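Local coordinates for Spermidine/putrescine ABC transporter, periplasmic binding protein (Treponema pallidum, PDB 2V84), which probably binds polyamines such as spermidine and putrescine as the substrate-binding lipoprotein of an ABC transporter, at residues A116-P119 against Y123-P126; T33-T38 against P126-A131. All blocks are in the same frame, centred on the assembly; numbering follows the deposited sequence.

Both interactions involve the chain around strand 125-137: interaction 1 touches it just ahead of the strand, interaction 2 a few residues further on, within it. Pro126 is common to the two ranges but carries neither contact. Their centres lie about 16 Å apart. Interaction 1 joins residues close in sequence, is partly buried and lies about 15 Å from the centre of the chain; its chemistry is that of a carboxylate, a backbone N-H, a serine hydroxyl and a water. Interaction 2 bridges residues 88 apart at their closest ends, is wholly buried about 8 Å from the centre, and consists mainly of tyrosine rings, with the hydroxyl of Tyr127 meeting Thr36 and a backbone carbonyl.

Interaction 1 (A116-P119 against Y123-P126); sequences AYDP and YSVP
Segments 116-119 and 123-126 come nearest at Asp118 and Ser124, whose CA atoms are 6.7 Å apart, as the chain leaves the loop after helix 109-114 and turns into strand 125-137 of a bacterial extracellular solute-binding protein. This short connection between helix and strand is bridged chiefly by the Asp118 carboxylate. Asp118 reaches across with CG anti to its own backbone N (chi1 -164°), which carries OD2 to the start of the second segment. There OD2 accepts two hydrogen bonds from different directions. The backbone N of Tyr123 donates to Asp118 OD2 over 2.8 Å on the syn side, with an N-H...O angle of 159° and 16° out of the carboxylate plane. The hydroxyl OG of Ser124 donates to the anti lone pair of the same Asp118 OD2, at 2.7 Å. The bond from Tyr123 N ties the backbone just before strand 125-137 to the loop at Asp118.

The other carboxylate oxygen of Asp118, OD1, lies at the edge of the Tyr123 ring, 3.9 Å from Tyr123 CD2, and forms a salt bridge with Lys88 of helix 81-89. That lysine also donates to Tyr117 O, tying the loop to the helix and probably stabilising the negative charge of the aspartate. The Tyr117 side chain touches Val84 and Ser85 of the same helix, as well as Val257 and Ser259 of strand 254-260. Its ring turns an edge to the serine, with Tyr117 CE1 at 3.6 Å from Ser124 OG and the oxygen near the ring plane. A water is hydrogen-bonded to Tyr117 OH at 2.6 Å and donates a hydrogen bond to Ser124 OG at 3.0 Å.

Interaction 2 (T33-T38 against P126-A131); sequences TYYTPT and PYYLGA
Tyr35 and Tyr127 both carry CG anti to the backbone N (chi1 -155° and -174°), and these torsions send the two rings past one another in opposite directions between segments 33-38 and 126-131. The backbones stay well apart, with no CA pair closer than the 9.8 Å between Thr36 and Tyr127, and side chains span the gap. CE1 of Tyr127 sits over the centre of one face of the Tyr35 ring, 3.6 Å above its plane. The ring planes are inclined by 39° with centroids 4.7 Å apart, an oblique aromatic pair.

At the far end of Tyr127 the hydroxyl meets the loop backbone and a threonine. Thr36 OG1 lies 2.9 Å from Tyr127 OH in a hydrogen bond where either hydroxyl may donate, and it approaches at the edge of the ring, near its plane. Tyr35 O is a further, weak partner of Tyr127 OH at 3.0 Å. Asn31 binds Thr36 OG1 and, weakly, Tyr127 OH. Tyr35 OH packs 3.4 Å from Tyr128 CB, at an edge of the Tyr128 ring, while its hydrogen bond goes to Asp258 OD2. The Tyr35 side chain lies about 4 Å from a bound MES molecule, probably from crystallisation, and the Tyr128 side chain about 11 Å from that of Glu168, a predicted spermidine-binding residue; the contact thus lies in the central part of the solute-binding protein fold, probably near its ligand pocket.

Tyr127 and Tyr128 both face Asp258 of strand 254-260 in a classic beta bulge, and this lets the two consecutive side chains point toward the same loop. Phe279 stacks on Tyr127 and Phe288 of helix 282-292 meets it edge-to-face, while Pro37, the N-cap of helix 38-48, also packs on Phe288, bringing the loop, strand 125-137 and helix 282-292 together.

Interaction 1 (A116-P119 against Y123-P126)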
loop_
_atom_site.group_PDB
_atom_site.type_symbol
_atom_site.label_atom_id
_atom_site.label_comp_id
_atom_site.label_asym_id
_atom_site.label_seq_id
_atom_site.Cartn_x
_atom_site.Cartn_y
_atom_site.Cartn_z
ATOM N N ALA A 116 8.882 6.485 -11.167
ATOM C CA ALA A 116 9.698 7.671 -11.462
ATOM C C ALA A 116 10.492 8.237 -10.268
ATOM O O ALA A 116 11.392 9.045 -10.471
ATOM C CB ALA A 116 8.843 8.765 -12.114
ATOM N N TYR A 117 10.171 7.823 -9.042
ATOM C CA TYR A 117 10.962 8.235 -7.869
ATOM C C TYR A 117 12.372 7.604 -7.892
ATOM O O TYR A 117 13.312 8.156 -7.305
ATOM C CB TYR A 117 10.230 7.880 -6.559
ATOM C CG TYR A 117 9.840 6.432 -6.498
ATOM C CD1 TYR A 117 10.754 5.451 -6.077
ATOM C CD2 TYR A 117 8.574 6.024 -6.910
ATOM C CE1 TYR A 117 10.413 4.117 -6.073
ATOM C CE2 TYR A 117 8.226 4.691 -6.902
ATOM C CZ TYR A 117 9.140 3.752 -6.473
ATOM O OH TYR A 117 8.802 2.430 -6.489
ATOM N N ASP A 118 12.510 6.462 -8.579
ATOM C CA ASP A 118 13.780 5.706 -8.633
ATOM C C ASP A 118 13.763 4.712 -9.805
ATOM O O ASP A 118 13.785 3.484 -9.602
ATOM C CB ASP A 118 13.988 4.976 -7.304
ATOM C CG ASP A 118 15.409 4.496 -7.105
ATOM O OD1 ASP A 118 16.361 5.234 -7.437
ATOM O OD2 ASP A 118 15.563 3.367 -6.611
ATOM N N PRO A 119 13.715 5.232 -11.042
ATOM C CA PRO A 119 13.417 4.459 -12.248
ATOM C C PRO A 119 14.420 3.353 -12.585
ATOM O O PRO A 119 14.059 2.367 -13.253
ATOM C CB PRO A 119 13.425 5.535 -13.348
ATOM C CG PRO A 119 14.285 6.593 -12.797
ATOM C CD PRO A 119 13.969 6.651 -11.369
ATOM N N TYR A 123 18.169 2.877 -5.576
ATOM C CA TYR A 123 18.051 3.007 -4.134
ATOM C C TYR A 123 16.889 2.168 -3.652
ATOM O O TYR A 123 16.599 2.138 -2.461
ATOM C CB TYR A 123 17.816 4.458 -3.733
ATOM C CG TYR A 123 19.048 5.345 -3.860
ATOM C CD1 TYR A 123 19.944 5.457 -2.816
ATOM C CD2 TYR A 123 19.291 6.072 -5.028
ATOM C CE1 TYR A 123 21.069 6.281 -2.927
ATOM C CE2 TYR A 123 20.424 6.890 -5.159
ATOM C CZ TYR A 123 21.302 6.993 -4.102
ATOM O OH TYR A 123 22.415 7.808 -4.188
ATOM N N SER A 124 16.195 1.505 -4.573
ATOM C CA SER A 124 14.955 0.786 -4.196
ATOM C C SER A 124 14.665 -0.340 -5.159
ATOM O O SER A 124 15.000 -0.239 -6.326
ATOM C CB SER A 124 13.756 1.751 -4.171
ATOM O OG SER A 124 13.427 2.240 -5.478
ATOM N N VAL A 125 14.012 -1.399 -4.689
ATOM C CA VAL A 125 13.549 -2.446 -5.604
ATOM C C VAL A 125 12.100 -2.716 -5.285
ATOM O O VAL A 125 11.794 -2.917 -4.143
ATOM C CB VAL A 125 14.333 -3.774 -5.415
ATOM C CG1 VAL A 125 13.728 -4.899 -6.307
ATOM C CG2 VAL A 125 15.839 -3.580 -5.753
ATOM N N PRO A 126 11.192 -2.687 -6.278
ATOM C CA PRO A 126 9.777 -2.905 -5.938
ATOM C C PRO A 126 9.472 -4.182 -5.164
ATOM O O PRO A 126 10.006 -5.248 -5.479
ATOM C CB PRO A 126 9.091 -2.976 -7.313
ATOM C CG PRO A 126 9.949 -2.128 -8.165
ATOM C CD PRO A 126 11.362 -2.356 -7.702
HETATM O O HOH W 1 10.861 0.874 -6.390
#

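Interaction 2 (T33-T38 against P126-A131)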
loop_
_atom_site.group_PDB
_atom_site.type_symbol
_atom_site.label_atom_id
_atom_site.label_comp_id
_atom_site.label_asym_id
_atom_site.label_seq_id
_atom_site.Cartn_x
_atom_site.Cartn_y
_atom_site.Cartn_z
ATOM N N THR A 33 3.841 -5.079 9.789
ATOM C CA THR A 33 3.458 -6.313 10.449
ATOM C C THR A 33 2.837 -7.240 9.432
ATOM O O THR A 33 1.979 -6.827 8.647
ATOM C CB THR A 33 2.465 -6.050 11.636
ATOM O OG1 THR A 33 2.797 -4.812 12.291
ATOM C CG2 THR A 33 2.526 -7.190 12.650
ATOM N N TYR A 34 3.306 -8.482 9.427
ATOM C CA TYR A 34 2.792 -9.560 8.568
ATOM C C TYR A 34 3.141 -9.456 7.080
ATOM O O TYR A 34 2.921 -10.405 6.346
ATOM C CB TYR A 34 1.265 -9.781 8.747
ATOM C CG TYR A 34 0.773 -9.746 10.194
ATOM C CD1 TYR A 34 1.330 -10.583 11.167
ATOM C CD2 TYR A 34 -0.262 -8.885 10.580
ATOM C CE1 TYR A 34 0.887 -10.550 12.499
ATOM C CE2 TYR A 34 -0.715 -8.847 11.914
ATOM C CZ TYR A 34 -0.131 -9.688 12.863
ATOM O OH TYR A 34 -0.565 -9.671 14.175
ATOM N N TYR A 35 3.685 -8.316 6.648
ATOM C CA TYR A 35 3.903 -8.024 5.204
ATOM C C TYR A 35 4.909 -8.952 4.501
ATOM O O TYR A 35 4.696 -9.371 3.353
ATOM C CB TYR A 35 4.299 -6.560 5.022
ATOM C CG TYR A 35 3.995 -5.977 3.664
ATOM C CD1 TYR A 35 3.046 -6.557 2.821
ATOM C CD2 TYR A 35 4.655 -4.834 3.236
ATOM C CE1 TYR A 35 2.765 -6.000 1.563
ATOM C CE2 TYR A 35 4.399 -4.274 2.001
ATOM C CZ TYR A 35 3.462 -4.850 1.165
ATOM O OH TYR A 35 3.195 -4.252 -0.036
ATOM N N THR A 36 5.981 -9.303 5.207
ATOM C CA THR A 36 6.807 -10.442 4.824
ATOM C C THR A 36 6.296 -11.730 5.518
ATOM O O THR A 36 6.441 -11.876 6.738
ATOM C CB THR A 36 8.300 -10.205 5.142
ATOM O OG1 THR A 36 8.694 -8.898 4.708
ATOM C CG2 THR A 36 9.140 -11.229 4.436
ATOM N N PRO A 37 5.681 -12.653 4.748
ATOM C CA PRO A 37 5.115 -13.884 5.307
ATOM C C PRO A 37 6.175 -14.713 6.034
ATOM O O PRO A 37 7.176 -15.118 5.414
ATOM C CB PRO A 37 4.637 -14.641 4.066
ATOM C CG PRO A 37 4.414 -13.588 3.042
ATOM C CD PRO A 37 5.494 -12.590 3.287
ATOM N N THR A 38 5.951 -14.972 7.326
ATOM C CA THR A 38 6.916 -15.705 8.155
ATOM C C THR A 38 7.378 -16.990 7.483
ATOM O O THR A 38 8.516 -17.415 7.682
ATOM C CB THR A 38 6.360 -16.055 9.553
ATOM O OG1 THR A 38 5.066 -16.641 9.407
ATOM C CG2 THR A 38 6.260 -14.819 10.439
ATOM N N PRO A 126 11.192 -2.687 -6.278
ATOM C CA PRO A 126 9.777 -2.905 -5.938
ATOM C C PRO A 126 9.472 -4.182 -5.164
ATOM O O PRO A 126 10.006 -5.248 -5.479
ATOM C CB PRO A 126 9.091 -2.976 -7.313
ATOM C CG PRO A 126 9.949 -2.128 -8.165
ATOM C CD PRO A 126 11.362 -2.356 -7.702
ATOM N N TYR A 127 8.577 -4.059 -4.181
ATOM C CA TYR A 127 8.158 -5.148 -3.315
ATOM C C TYR A 127 6.728 -5.565 -3.698
ATOM O O TYR A 127 6.434 -6.754 -3.860
ATOM C CB TYR A 127 8.210 -4.614 -1.877
ATOM C CG TYR A 127 7.954 -5.602 -0.790
ATOM C CD1 TYR A 127 6.662 -6.033 -0.500
ATOM C CD2 TYR A 127 9.003 -6.066 -0.003
ATOM C CE1 TYR A 127 6.431 -6.918 0.509
ATOM C CE2 TYR A 127 8.776 -6.976 1.021
ATOM C CZ TYR A 127 7.500 -7.395 1.269
ATOM O OH TYR A 127 7.255 -8.286 2.302
ATOM N N TYR A 128 5.841 -4.585 -3.857
ATOM C CA TYR A 128 4.467 -4.872 -4.242
ATOM C C TYR A 128 3.804 -3.585 -4.689
ATOM O O TYR A 128 4.167 -2.530 -4.222
ATOM C CB TYR A 128 3.665 -5.599 -3.097
ATOM C CG TYR A 128 2.257 -5.902 -3.549
ATOM C CD1 TYR A 128 2.028 -6.811 -4.578
ATOM C CD2 TYR A 128 1.163 -5.231 -2.994
ATOM C CE1 TYR A 128 0.747 -7.053 -5.052
ATOM C CE2 TYR A 128 -0.120 -5.467 -3.475
ATOM C CZ TYR A 128 -0.312 -6.366 -4.497
ATOM O OH TYR A 128 -1.586 -6.600 -4.945
ATOM N N LEU A 129 2.872 -3.681 -5.628
ATOM C CA LEU A 129 2.090 -2.537 -6.099
ATOM C C LEU A 129 0.634 -2.940 -5.978
ATOM O O LEU A 129 0.238 -3.975 -6.523
ATOM C CB LEU A 129 2.428 -2.242 -7.570
ATOM C CG LEU A 129 1.861 -0.980 -8.246
ATOM C CD1 LEU A 129 2.754 -0.598 -9.377
ATOM C CD2 LEU A 129 0.414 -1.200 -8.742
ATOM N N GLY A 130 -0.167 -2.144 -5.275
ATOM C CA GLY A 130 -1.613 -2.457 -5.192
ATOM C C GLY A 130 -2.368 -1.171 -4.980
ATOM O O GLY A 130 -1.845 -0.085 -5.244
ATOM N N ALA A 131 -3.603 -1.282 -4.504
ATOM C CA ALA A 131 -4.383 -0.083 -4.214
ATOM C C ALA A 131 -5.439 -0.442 -3.211
ATOM O O ALA A 131 -5.970 -1.570 -3.209
ATOM C CB ALA A 131 -5.029 0.486 -5.483
#